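Local coordinates for protein Syntaxin1 (Monosiga brevicollis, PDB 2XHE) that probably acts as a SNAP receptor (SNARE) of the syntaxin family in membrane fusion, held here in a complex with a second protein, at residues D2-S5 / R6-M10; P41-A44 / D45-N48; V129-D132 / L133-Q137; I250-S253 / V254-H258. All blocks are in the same frame, centred on the assembly; numbering follows the deposited sequence.

Interaction 1. Residues D2-S5 / R6-M10; sequences DRLS and RLRQM
The carbonyl oxygen of Leu4 serves two amides of the following turn: Arg8 N donates to it at 3.1 Å with an N-H...O angle of 164°, while Leu7 N reaches it at 3.2 Å in a bent, weak bond. One residue on, Ser5 O receives Gln9 N at 2.9 Å, again a bond between residues four apart. A longer, weak bond from Arg6 N to Asp2 O, 3.4 Å, leads into this turn. Together they mark the start of the short helix 5-9. The acidic-basic beginning followed by a small helix is consistent with the N-peptide by which syntaxins of this kind engage Sec1/Munc18 proteins, and here Arg3, Leu4, Leu7 and Arg8 all pack on the chain of another protein. Among the side chains, Leu4 and Arg8 carry the contact. Leu4 CG stands anti to its amide nitrogen (chi1 -179°), which brings the end of the side chain up to Arg8, although it sets out away from it; CD1 lies 3.8 Å from Arg8 CD, and CD2 rests over one face of the guanidinium, near its rim. Leucine suits this place because it packs against both the aliphatic stem and the flat end of an arginine. Arg6 runs out extended beside Arg3, its NH1 4.1 Å from Arg3 CG, the two guanidinium planes nearly perpendicular. Asp2 OD2 is 4.5 Å from Arg6 NH2, well off the guanidinium plane, a general attraction of charges.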
# COMPACT_ATOMS: atom_id res chain seq x y z
N ASP B 2 10.17 8.68 -30.04
CA ASP B 2 10.32 10.13 -30.21
C ASP B 2 11.69 10.62 -29.73
O ASP B 2 12.57 10.91 -30.55
CB ASP B 2 9.21 10.88 -29.47
CG ASP B 2 8.04 11.24 -30.38
OD1 ASP B 2 8.07 10.85 -31.57
OD2 ASP B 2 7.10 11.90 -29.90
N ARG B 3 11.85 10.71 -28.42
CA ARG B 3 13.07 11.27 -27.85
C ARG B 3 14.29 10.39 -28.11
O ARG B 3 15.41 10.78 -27.80
CB ARG B 3 12.92 11.55 -26.35
CG ARG B 3 11.60 12.22 -25.96
CD ARG B 3 10.53 11.18 -25.60
NE ARG B 3 9.20 11.76 -25.42
CZ ARG B 3 8.16 11.11 -24.92
NH1 ARG B 3 8.29 9.85 -24.53
NH2 ARG B 3 6.99 11.72 -24.79
N LEU B 4 14.06 9.20 -28.68
CA LEU B 4 15.15 8.31 -29.06
C LEU B 4 15.73 8.70 -30.41
O LEU B 4 16.95 8.69 -30.59
CB LEU B 4 14.69 6.84 -29.08
CG LEU B 4 15.69 5.71 -29.43
CD1 LEU B 4 15.76 5.45 -30.94
CD2 LEU B 4 17.09 5.93 -28.83
N SER B 5 14.86 9.05 -31.35
CA SER B 5 15.30 9.56 -32.65
C SER B 5 16.20 10.78 -32.44
O SER B 5 17.31 10.83 -32.96
CB SER B 5 14.10 9.95 -33.52
OG SER B 5 13.49 8.81 -34.11
N ARG B 6 15.71 11.73 -31.65
CA ARG B 6 16.41 12.99 -31.40
C ARG B 6 17.80 12.78 -30.80
O ARG B 6 18.67 13.63 -30.96
CB ARG B 6 15.57 13.90 -30.49
CG ARG B 6 14.16 14.21 -31.01
CD ARG B 6 13.29 14.86 -29.92
NE ARG B 6 11.90 15.06 -30.34
CZ ARG B 6 10.92 15.43 -29.53
NH1 ARG B 6 11.16 15.64 -28.24
NH2 ARG B 6 9.69 15.59 -30.00
N LEU B 7 17.99 11.66 -30.12
CA LEU B 7 19.29 11.33 -29.52
C LEU B 7 20.26 10.77 -30.56
O LEU B 7 21.42 11.18 -30.62
CB LEU B 7 19.13 10.33 -28.35
CG LEU B 7 20.25 10.18 -27.31
CD1 LEU B 7 21.17 9.01 -27.60
CD2 LEU B 7 21.06 11.47 -27.17
N ARG B 8 19.78 9.83 -31.37
CA ARG B 8 20.62 9.20 -32.39
C ARG B 8 20.97 10.18 -33.52
O ARG B 8 21.97 10.01 -34.21
CB ARG B 8 19.95 7.93 -32.93
CG ARG B 8 20.31 6.67 -32.15
CD ARG B 8 19.31 5.54 -32.40
NE ARG B 8 19.68 4.32 -31.69
CZ ARG B 8 18.92 3.22 -31.64
NH1 ARG B 8 17.75 3.21 -32.25
NH2 ARG B 8 19.34 2.15 -30.98
N GLN B 9 20.13 11.20 -33.70
CA GLN B 9 20.45 12.28 -34.61
C GLN B 9 21.57 13.12 -34.02
O GLN B 9 22.53 13.47 -34.70
CB GLN B 9 19.23 13.16 -34.87
CG GLN B 9 19.54 14.47 -35.57
CD GLN B 9 18.40 15.47 -35.49
OE1 GLN B 9 17.31 15.14 -35.02
NE2 GLN B 9 18.65 16.70 -35.94
N MET B 10 21.45 13.44 -32.73
CA MET B 10 22.39 14.31 -32.03
C MET B 10 23.68 13.58 -31.62
O MET B 10 24.53 14.15 -30.94
CB MET B 10 21.72 14.94 -30.81
CG MET B 10 20.55 15.87 -31.15
SD MET B 10 19.52 16.31 -29.73
CE MET B 10 18.34 17.43 -30.51

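Interaction 2. Residues P41-A44 / D45-N48; sequences PFMA and DFFN
Met43 and Phe47 meet across the first turn of a helix. The CB of Met43 lies 3.8 Å from Phe47 CE2, and its terminal CE is 4.0 Å from the same ring atom. In the backbone, Phe47 N donates to Met43 O at 3.1 Å in a nearly straight bond (172°), and that oxygen also sits at the edge of the Phe47 ring, close to its plane. Met43 occupies the N-cap position of helix 44-72, the first long helix of what is, as in other syntaxins, an N-terminal three-helix bundle. Bends at chi2 (-142°) and chi3 (-67°) of Met43 bring the thioether alongside Phe46 in a Met-aromatic contact: SD is 5.5 Å from the ring centroid and approaches obliquely. A flexible, unbranched methionine fits here, since one chain can lie against two different rings. Ala44 contributes mainly backbone: its oxygen accepts Asn48 N at 3.3 Å, and alanine, with its high helix propensity and little bulk, suits the first helical position. Phe42, before the cap, adds CE2 at 3.9 Å from Phe47 CE2, the two side chains running at a slant. Phe47 also meets an aromatic side chain of the chain of another protein, and a basic side chain of that chain packs on Phe42.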
# COMPACT_ATOMS: atom_id res chain seq x y z
N PRO B 41 27.48 -17.83 -19.20
CA PRO B 41 26.10 -18.22 -18.89
C PRO B 41 25.50 -17.46 -17.71
O PRO B 41 24.59 -16.64 -17.89
CB PRO B 41 26.24 -19.70 -18.52
CG PRO B 41 27.46 -20.15 -19.25
CD PRO B 41 28.39 -18.98 -19.23
N PHE B 42 26.01 -17.74 -16.51
CA PHE B 42 25.51 -17.14 -15.27
C PHE B 42 24.29 -17.88 -14.70
O PHE B 42 23.15 -17.62 -15.08
CB PHE B 42 25.19 -15.65 -15.43
CG PHE B 42 24.62 -15.02 -14.20
CD1 PHE B 42 25.40 -14.87 -13.06
CD2 PHE B 42 23.31 -14.58 -14.17
CE1 PHE B 42 24.88 -14.30 -11.92
CE2 PHE B 42 22.78 -14.00 -13.03
CZ PHE B 42 23.57 -13.86 -11.90
N MET B 43 24.57 -18.82 -13.80
CA MET B 43 23.53 -19.57 -13.10
C MET B 43 22.56 -20.27 -14.06
O MET B 43 21.35 -20.25 -13.86
CB MET B 43 22.79 -18.64 -12.15
CG MET B 43 23.74 -17.83 -11.28
SD MET B 43 23.12 -17.64 -9.60
CE MET B 43 21.70 -16.62 -9.91
N ALA B 44 23.13 -20.90 -15.08
CA ALA B 44 22.33 -21.56 -16.11
C ALA B 44 21.38 -22.62 -15.57
O ALA B 44 20.20 -22.64 -15.91
CB ALA B 44 23.23 -22.15 -17.18
N ASP B 45 21.88 -23.51 -14.72
CA ASP B 45 21.02 -24.54 -14.17
C ASP B 45 19.90 -23.95 -13.33
O ASP B 45 18.76 -24.42 -13.39
CB ASP B 45 21.80 -25.57 -13.35
CG ASP B 45 21.02 -26.87 -13.16
OD1 ASP B 45 19.90 -26.98 -13.70
OD2 ASP B 45 21.54 -27.77 -12.48
N PHE B 46 20.22 -22.92 -12.55
CA PHE B 46 19.22 -22.26 -11.70
C PHE B 46 18.03 -21.67 -12.49
O PHE B 46 16.87 -22.01 -12.21
CB PHE B 46 19.87 -21.19 -10.82
CG PHE B 46 18.87 -20.30 -10.12
CD1 PHE B 46 18.26 -20.71 -8.95
CD2 PHE B 46 18.55 -19.06 -10.65
CE1 PHE B 46 17.34 -19.89 -8.31
CE2 PHE B 46 17.64 -18.24 -10.01
CZ PHE B 46 17.03 -18.66 -8.85
N PHE B 47 18.31 -20.81 -13.46
CA PHE B 47 17.22 -20.21 -14.23
C PHE B 47 16.39 -21.27 -14.96
O PHE B 47 15.23 -21.03 -15.32
CB PHE B 47 17.74 -19.13 -15.18
CG PHE B 47 18.15 -17.88 -14.48
CD1 PHE B 47 17.22 -16.88 -14.23
CD2 PHE B 47 19.45 -17.71 -14.04
CE1 PHE B 47 17.59 -15.73 -13.58
CE2 PHE B 47 19.83 -16.56 -13.39
CZ PHE B 47 18.89 -15.56 -13.16
N ASN B 48 17.02 -22.42 -15.16
CA ASN B 48 16.37 -23.62 -15.65
C ASN B 48 15.29 -24.12 -14.71
O ASN B 48 14.15 -24.37 -15.12
CB ASN B 48 17.43 -24.70 -15.79
CG ASN B 48 17.53 -25.24 -17.18
OD1 ASN B 48 17.59 -24.49 -18.16
ND2 ASN B 48 17.58 -26.57 -17.29

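Interaction 3. Residues V129-D132 / L133-Q137; sequences VSTD and LRIRQ
Leu133 is met by two residues just ahead of the helix, through its amide and its side chain. Its backbone N donates to Ser130 OG at 3.3 Å, almost straight at 168°, a capping bond from the residue at the N-cap position of helix 131-171; a short hydroxyl side chain suits an N-cap, since it can turn back to accept an amide of the first turn. Its CD2 meets Val129 CG1 at 3.5 Å, the two side chains crossing at about a right angle, so that a branched aliphatic group just ahead of the cap packs on the leucine. Arg134 follows, its N bonded to Ser130 O at 2.9 Å, and its CG lies 3.9 Å from Val129 CB. A turn at chi3 (52°) bends the rest of the chain, and its guanidinium is held by an acidic side chain and the backbone of the chain of another protein. Ile135 N donates to Thr131 O at 3.0 Å, and its CD1 touches Thr131 CG2 at 3.7 Å, an apolar pairing along one flank; its side chain also leans on Phe46 and Phe47 of helix 44-72. Arg136 N closes the next turn on Asp132 O, 3.0 Å, while its NH1 bonds to Asn115 OD1 of helix 80-116. The Asp132 carboxylate turns instead to a basic side chain of the other protein. With Ser130 OG taking up one amide of the first turn, the backbone bonds hold the turn itself, while the charges of Asp132 and Arg134 are probably balanced largely by the other protein.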
# COMPACT_ATOMS: atom_id res chain seq x y z
N VAL B 129 24.69 -8.39 0.47
CA VAL B 129 24.71 -9.75 -0.05
C VAL B 129 25.41 -9.80 -1.42
O VAL B 129 26.53 -9.34 -1.56
CB VAL B 129 23.29 -10.35 -0.13
CG1 VAL B 129 23.34 -11.85 -0.39
CG2 VAL B 129 22.56 -10.09 1.17
N SER B 130 24.75 -10.37 -2.41
CA SER B 130 25.39 -10.61 -3.69
C SER B 130 24.33 -10.90 -4.72
O SER B 130 23.50 -11.79 -4.52
CB SER B 130 26.35 -11.79 -3.58
OG SER B 130 25.69 -13.01 -3.88
N THR B 131 24.35 -10.16 -5.81
CA THR B 131 23.28 -10.22 -6.80
C THR B 131 22.85 -11.67 -7.08
O THR B 131 21.67 -11.94 -7.25
CB THR B 131 23.67 -9.44 -8.09
OG1 THR B 131 24.27 -8.19 -7.74
CG2 THR B 131 22.45 -9.18 -8.96
N ASP B 132 23.81 -12.59 -7.09
CA ASP B 132 23.52 -14.01 -7.25
C ASP B 132 22.52 -14.48 -6.19
O ASP B 132 21.43 -14.95 -6.51
CB ASP B 132 24.79 -14.86 -7.14
CG ASP B 132 25.93 -14.34 -8.01
OD1 ASP B 132 26.62 -13.38 -7.59
OD2 ASP B 132 26.13 -14.90 -9.12
N LEU B 133 22.91 -14.33 -4.93
CA LEU B 133 22.11 -14.81 -3.81
C LEU B 133 20.81 -14.01 -3.63
O LEU B 133 19.78 -14.57 -3.25
CB LEU B 133 22.94 -14.83 -2.52
CG LEU B 133 22.24 -15.27 -1.23
CD1 LEU B 133 21.59 -16.62 -1.39
CD2 LEU B 133 23.22 -15.29 -0.08
N ARG B 134 20.86 -12.71 -3.91
CA ARG B 134 19.66 -11.88 -3.87
C ARG B 134 18.59 -12.39 -4.84
O ARG B 134 17.43 -12.58 -4.45
CB ARG B 134 20.00 -10.42 -4.18
CG ARG B 134 20.72 -9.69 -3.05
CD ARG B 134 21.13 -8.29 -3.49
NE ARG B 134 19.99 -7.56 -4.05
CZ ARG B 134 20.09 -6.67 -5.03
NH1 ARG B 134 21.27 -6.38 -5.56
NH2 ARG B 134 19.00 -6.06 -5.48
N ILE B 135 19.00 -12.61 -6.09
CA ILE B 135 18.12 -13.16 -7.13
C ILE B 135 17.57 -14.52 -6.73
O ILE B 135 16.38 -14.77 -6.83
CB ILE B 135 18.86 -13.28 -8.47
CG1 ILE B 135 19.01 -11.90 -9.12
CG2 ILE B 135 18.13 -14.22 -9.43
CD1 ILE B 135 20.10 -11.83 -10.15
N ARG B 136 18.45 -15.41 -6.28
CA ARG B 136 18.03 -16.73 -5.84
C ARG B 136 16.95 -16.64 -4.77
O ARG B 136 15.95 -17.36 -4.81
CB ARG B 136 19.22 -17.52 -5.32
CG ARG B 136 20.31 -17.80 -6.35
CD ARG B 136 21.50 -18.51 -5.72
NE ARG B 136 22.02 -19.55 -6.61
CZ ARG B 136 21.58 -20.80 -6.63
NH1 ARG B 136 20.62 -21.17 -5.80
NH2 ARG B 136 22.09 -21.67 -7.49
N GLN B 137 17.14 -15.74 -3.80
CA GLN B 137 16.22 -15.59 -2.69
C GLN B 137 14.86 -15.03 -3.09
O GLN B 137 13.83 -15.52 -2.61
CB GLN B 137 16.84 -14.76 -1.57
CG GLN B 137 17.86 -15.52 -0.75
CD GLN B 137 18.62 -14.65 0.23
OE1 GLN B 137 18.54 -13.42 0.18
NE2 GLN B 137 19.37 -15.29 1.12

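Interaction 4. Residues I250-S253 / V254-H258; sequences IEFS and VEQSH
Val254 sits against Ile250 on the packed flank of this short helix. Its N donates to Ile250 O at 3.3 Å (159°), and its CG1 approaches Ile250 CG2 at 4.1 Å; two beta-branched residues four apart make a compact apolar strip, pressed on the backbone of the chain of another protein. Ser253 is buried too, and its small side chain touches both an apolar side chain of that chain and Arg134. Gln256 N donates to Ser253 O at 3.0 Å, lying well above the carbonyl plane. The other flank is looser. Exposed Glu255 bonds weakly through its N to Glu251 O and to Phe252 O, both at 3.3 Å, and its OE1 lies 3.7 Å from Phe252 CD1. At the same ring, Gln256 NE2 comes to 3.7 Å from Phe252 CE2 with amide and ring planes 43° apart; a chi1 of 49°, with CG between N and carbonyl carbon, folds the glutamine back over its own turn. Both segments belong to the SNARE motif. The change from the Val254 bond to the weak, shared bonds of Glu255 N and the three-residue bond of Gln256 N is consistent with a helix loosening toward its end, where apolar contacts with the other protein probably supplement the backbone.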
# COMPACT_ATOMS: atom_id res chain seq x y z
N ILE B 250 10.21 -4.48 -2.20
CA ILE B 250 11.29 -4.15 -3.12
C ILE B 250 12.40 -3.44 -2.36
O ILE B 250 13.54 -3.89 -2.34
CB ILE B 250 10.85 -3.25 -4.30
CG1 ILE B 250 9.73 -3.89 -5.10
CG2 ILE B 250 12.01 -3.01 -5.24
CD1 ILE B 250 9.26 -3.02 -6.25
N GLU B 251 12.03 -2.33 -1.72
CA GLU B 251 12.97 -1.57 -0.90
C GLU B 251 13.90 -2.46 -0.09
O GLU B 251 15.08 -2.16 0.05
CB GLU B 251 12.21 -0.61 0.02
CG GLU B 251 11.60 0.59 -0.70
CD GLU B 251 11.71 1.88 0.10
OE1 GLU B 251 11.38 1.87 1.31
OE2 GLU B 251 12.11 2.92 -0.49
N PHE B 252 13.38 -3.57 0.43
CA PHE B 252 14.21 -4.44 1.26
C PHE B 252 15.31 -5.11 0.45
O PHE B 252 16.46 -5.13 0.89
CB PHE B 252 13.38 -5.50 2.00
CG PHE B 252 14.22 -6.51 2.75
CD1 PHE B 252 15.00 -6.11 3.83
CD2 PHE B 252 14.24 -7.84 2.36
CE1 PHE B 252 15.78 -7.04 4.52
CE2 PHE B 252 15.01 -8.77 3.05
CZ PHE B 252 15.78 -8.37 4.13
N SER B 253 14.96 -5.65 -0.71
CA SER B 253 15.96 -6.29 -1.56
C SER B 253 17.11 -5.33 -1.92
O SER B 253 18.27 -5.59 -1.60
CB SER B 253 15.33 -6.87 -2.84
OG SER B 253 16.29 -7.49 -3.68
N VAL B 254 16.77 -4.21 -2.56
CA VAL B 254 17.79 -3.27 -3.04
C VAL B 254 18.60 -2.57 -1.93
O VAL B 254 19.58 -1.89 -2.21
CB VAL B 254 17.20 -2.27 -4.09
CG1 VAL B 254 15.74 -2.00 -3.80
CG2 VAL B 254 18.02 -0.98 -4.19
N GLU B 255 18.21 -2.76 -0.68
CA GLU B 255 18.99 -2.26 0.45
C GLU B 255 20.19 -3.17 0.74
O GLU B 255 21.24 -2.70 1.17
CB GLU B 255 18.12 -2.14 1.71
CG GLU B 255 18.91 -1.82 2.98
CD GLU B 255 18.32 -2.46 4.23
OE1 GLU B 255 17.39 -3.29 4.10
OE2 GLU B 255 18.77 -2.12 5.35
N GLN B 256 20.04 -4.46 0.50
CA GLN B 256 21.13 -5.40 0.73
C GLN B 256 22.00 -5.66 -0.52
O GLN B 256 22.47 -6.78 -0.73
CB GLN B 256 20.60 -6.72 1.30
CG GLN B 256 19.42 -7.31 0.54
CD GLN B 256 18.92 -8.61 1.13
OE1 GLN B 256 19.54 -9.18 2.02
NE2 GLN B 256 17.79 -9.10 0.62
N SER B 257 22.20 -4.62 -1.33
CA SER B 257 23.02 -4.72 -2.54
C SER B 257 24.50 -4.55 -2.23
O SER B 257 24.85 -4.00 -1.18
CB SER B 257 22.61 -3.63 -3.52
OG SER B 257 21.22 -3.39 -3.42
N HIS B 258 25.36 -4.99 -3.14
CA HIS B 258 26.80 -4.89 -2.91
C HIS B 258 27.44 -3.80 -3.75
O HIS B 258 26.75 -2.94 -4.30
CB HIS B 258 27.49 -6.23 -3.16
CG HIS B 258 28.69 -6.45 -2.29
ND1 HIS B 258 29.87 -5.76 -2.46
CD2 HIS B 258 28.88 -7.27 -1.23
CE1 HIS B 258 30.74 -6.15 -1.55
NE2 HIS B 258 30.17 -7.07 -0.79

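Overall arrangement
Interactions 2, 3 and 4 cluster, while interaction 1 stands apart, its nearest atoms at least about 22 Å from each of the others. Interactions 2 and 3, with centres 13 Å apart, set the starts of helices 44-72 and 131-171 side by side: Phe46 CZ lies 3.7 Å from Arg136 CA. Interactions 3 and 4, 10 Å apart between centres, join the bundle to the SNARE motif through a probable hydrogen bond from Val129 N to Gln256 O, 3.0 Å. This docking is consistent with a closed syntaxin. All four contacts reach the chain of another protein, which thus meets the distal N-terminal helix as well as the clustered region.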